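Local atomic coordinates of capsular polysaccharide export system protein KpsC (Thermosulfurimonas dismutans, PDB entry 6MGD), a protein that transfers Kdo through a beta-2,7 linkage, probably while building the conserved glycolipid that carries Gram-negative capsular polysaccharides. Residues S88-P93 with L295-Y300. Sequence-based numbering, arbitrary orientation.
Sequences SLVADP and LLYPMY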
loop_
_atom_site.group_PDB
_atom_site.type_symbol
_atom_site.label_atom_id
_atom_site.label_comp_id
_atom_site.label_asym_id
_atom_site.label_seq_id
_atom_site.Cartn_x
_atom_site.Cartn_y
_atom_site.Cartn_z
ATOM N N SER A 88 -6.082 9.846 -5.294
ATOM C CA SER A 88 -5.521 9.788 -3.954
ATOM C C SER A 88 -4.003 9.854 -4.030
ATOM O O SER A 88 -3.391 9.281 -4.937
ATOM C CB SER A 88 -5.951 8.510 -3.227
ATOM O OG SER A 88 -5.555 8.540 -1.867
ATOM N N LEU A 89 -3.404 10.557 -3.074
ATOM C CA LEU A 89 -1.956 10.650 -2.962
ATOM C C LEU A 89 -1.564 10.478 -1.504
ATOM O O LEU A 89 -2.276 10.933 -0.604
ATOM C CB LEU A 89 -1.430 11.990 -3.494
ATOM C CG LEU A 89 0.091 12.145 -3.545
ATOM C CD1 LEU A 89 0.690 11.180 -4.556
ATOM C CD2 LEU A 89 0.479 13.578 -3.865
ATOM N N VAL A 90 -0.433 9.814 -1.276
ATOM C CA VAL A 90 0.111 9.593 0.058
ATOM C C VAL A 90 1.313 10.509 0.245
ATOM O O VAL A 90 2.243 10.496 -0.570
ATOM C CB VAL A 90 0.502 8.119 0.266
ATOM C CG1 VAL A 90 1.522 7.992 1.383
ATOM C CG2 VAL A 90 -0.736 7.276 0.563
ATOM N N ALA A 91 1.293 11.304 1.313
ATOM C CA ALA A 91 2.383 12.223 1.640
ATOM C C ALA A 91 2.804 11.947 3.078
ATOM O O ALA A 91 2.132 12.372 4.022
ATOM C CB ALA A 91 1.962 13.677 1.455
ATOM N N ASP A 92 3.917 11.238 3.240
ATOM C CA ASP A 92 4.388 10.808 4.550
ATOM C C ASP A 92 5.602 11.637 4.951
ATOM O O ASP A 92 6.644 11.561 4.280
ATOM C CB ASP A 92 4.731 9.317 4.517
ATOM C CG ASP A 92 4.940 8.719 5.902
ATOM O OD1 ASP A 92 5.610 9.353 6.745
ATOM O OD2 ASP A 92 4.435 7.601 6.142
ATOM N N PRO A 93 5.522 12.447 6.012
ATOM C CA PRO A 93 6.664 13.281 6.408
ATOM C C PRO A 93 7.681 12.597 7.308
ATOM O O PRO A 93 8.721 13.203 7.601
ATOM C CB PRO A 93 5.985 14.438 7.154
ATOM C CG PRO A 93 4.794 13.798 7.784
ATOM C CD PRO A 93 4.315 12.750 6.801
ATOM N N LEU A 295 -8.740 6.909 5.520
ATOM C CA LEU A 295 -9.418 8.173 5.787
ATOM C C LEU A 295 -8.472 9.304 6.178
ATOM O O LEU A 295 -8.628 10.427 5.687
ATOM C CB LEU A 295 -10.473 7.982 6.883
ATOM C CG LEU A 295 -11.884 7.568 6.441
ATOM C CD1 LEU A 295 -11.869 6.342 5.533
ATOM C CD2 LEU A 295 -12.772 7.320 7.652
ATOM N N LEU A 296 -7.493 9.044 7.045
ATOM C CA LEU A 296 -6.596 10.084 7.540
ATOM C C LEU A 296 -5.264 10.137 6.803
ATOM O O LEU A 296 -4.757 11.230 6.532
ATOM C CB LEU A 296 -6.332 9.883 9.036
ATOM C CG LEU A 296 -7.506 10.099 9.990
ATOM C CD1 LEU A 296 -7.153 9.610 11.385
ATOM C CD2 LEU A 296 -7.897 11.564 10.022
ATOM N N TYR A 297 -4.687 8.978 6.471
ATOM C CA TYR A 297 -3.329 8.956 5.929
ATOM C C TYR A 297 -3.233 9.571 4.537
ATOM O O TYR A 297 -2.385 10.458 4.337
ATOM C CB TYR A 297 -2.791 7.521 5.960
ATOM C CG TYR A 297 -1.356 7.356 5.522
ATOM C CD1 TYR A 297 -0.328 8.049 6.153
ATOM C CD2 TYR A 297 -1.023 6.473 4.501
ATOM C CE1 TYR A 297 0.991 7.885 5.763
ATOM C CE2 TYR A 297 0.291 6.299 4.107
ATOM C CZ TYR A 297 1.294 7.008 4.740
ATOM O OH TYR A 297 2.602 6.838 4.347
ATOM N N PRO A 298 -4.030 9.172 3.544
ATOM C CA PRO A 298 -3.840 9.707 2.196
ATOM C C PRO A 298 -4.680 10.950 1.937
ATOM O O PRO A 298 -5.715 11.186 2.565
ATOM C CB PRO A 298 -4.297 8.548 1.293
ATOM C CG PRO A 298 -5.015 7.560 2.211
ATOM C CD PRO A 298 -5.137 8.203 3.557
ATOM N N MET A 299 -4.202 11.753 0.993
ATOM C CA MET A 299 -4.956 12.892 0.496
ATOM C C MET A 299 -5.899 12.447 -0.618
ATOM O O MET A 299 -5.706 11.406 -1.250
ATOM C CB MET A 299 -4.016 13.986 -0.016
ATOM C CG MET A 299 -3.136 14.604 1.056
ATOM S SD MET A 299 -1.948 15.799 0.403
ATOM C CE MET A 299 -0.951 14.745 -0.646
ATOM N N TYR A 300 -6.937 13.249 -0.845
ATOM C CA TYR A 300 -7.892 12.994 -1.917
ATOM C C TYR A 300 -8.250 14.314 -2.582
ATOM O O TYR A 300 -8.662 15.259 -1.904
ATOM C CB TYR A 300 -9.161 12.307 -1.394
ATOM C CG TYR A 300 -8.935 10.950 -0.760
ATOM C CD1 TYR A 300 -8.772 10.822 0.614
ATOM C CD2 TYR A 300 -8.896 9.797 -1.535
ATOM C CE1 TYR A 300 -8.569 9.584 1.200
ATOM C CE2 TYR A 300 -8.695 8.553 -0.958
ATOM C CZ TYR A 300 -8.531 8.453 0.410
ATOM O OH TYR A 300 -8.328 7.217 0.989
HETATM O O HOH W 1 -6.278 6.249 -1.009
#
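L89 and M299 pair through two backbone hydrogen bonds, L89 N to M299 O (3.1 Å) and M299 N to L89 O (2.6 Å), where strand 88-92 meets the antiparallel strand 298-300. This adds an edge strand, one that follows helix 286-296 in the chain, to the mixed sheet of one domain of the GT-B fold. On one face the M299 chain, bent at chi3 (-63°), lays CE against both L89 CD2 and A91 CB (3.7 Å each), with F20 of helix 11-20 also touching M299. On the other face V90 CG1 lies 3.4 Å from Y297 CE2, approaching the ring obliquely. Y297 CG is anti to the backbone N (chi1 -176°), which carries the phenol to D92, where OH donates to the anti lone pair of OD2 (2.7 Å). OD2 also accepts from Y105 N, while OD1 receives the amides of I94 and G95. A leucine in place of Y297, lacking the hydroxyl, would leave OD2 with Y105 N and would probably hold the carboxylate less firmly and pack less well on V90. Beyond P298, Y300 OH bonds to L294 O and accepts from a water, which sits 2.6 Å from S88 OG.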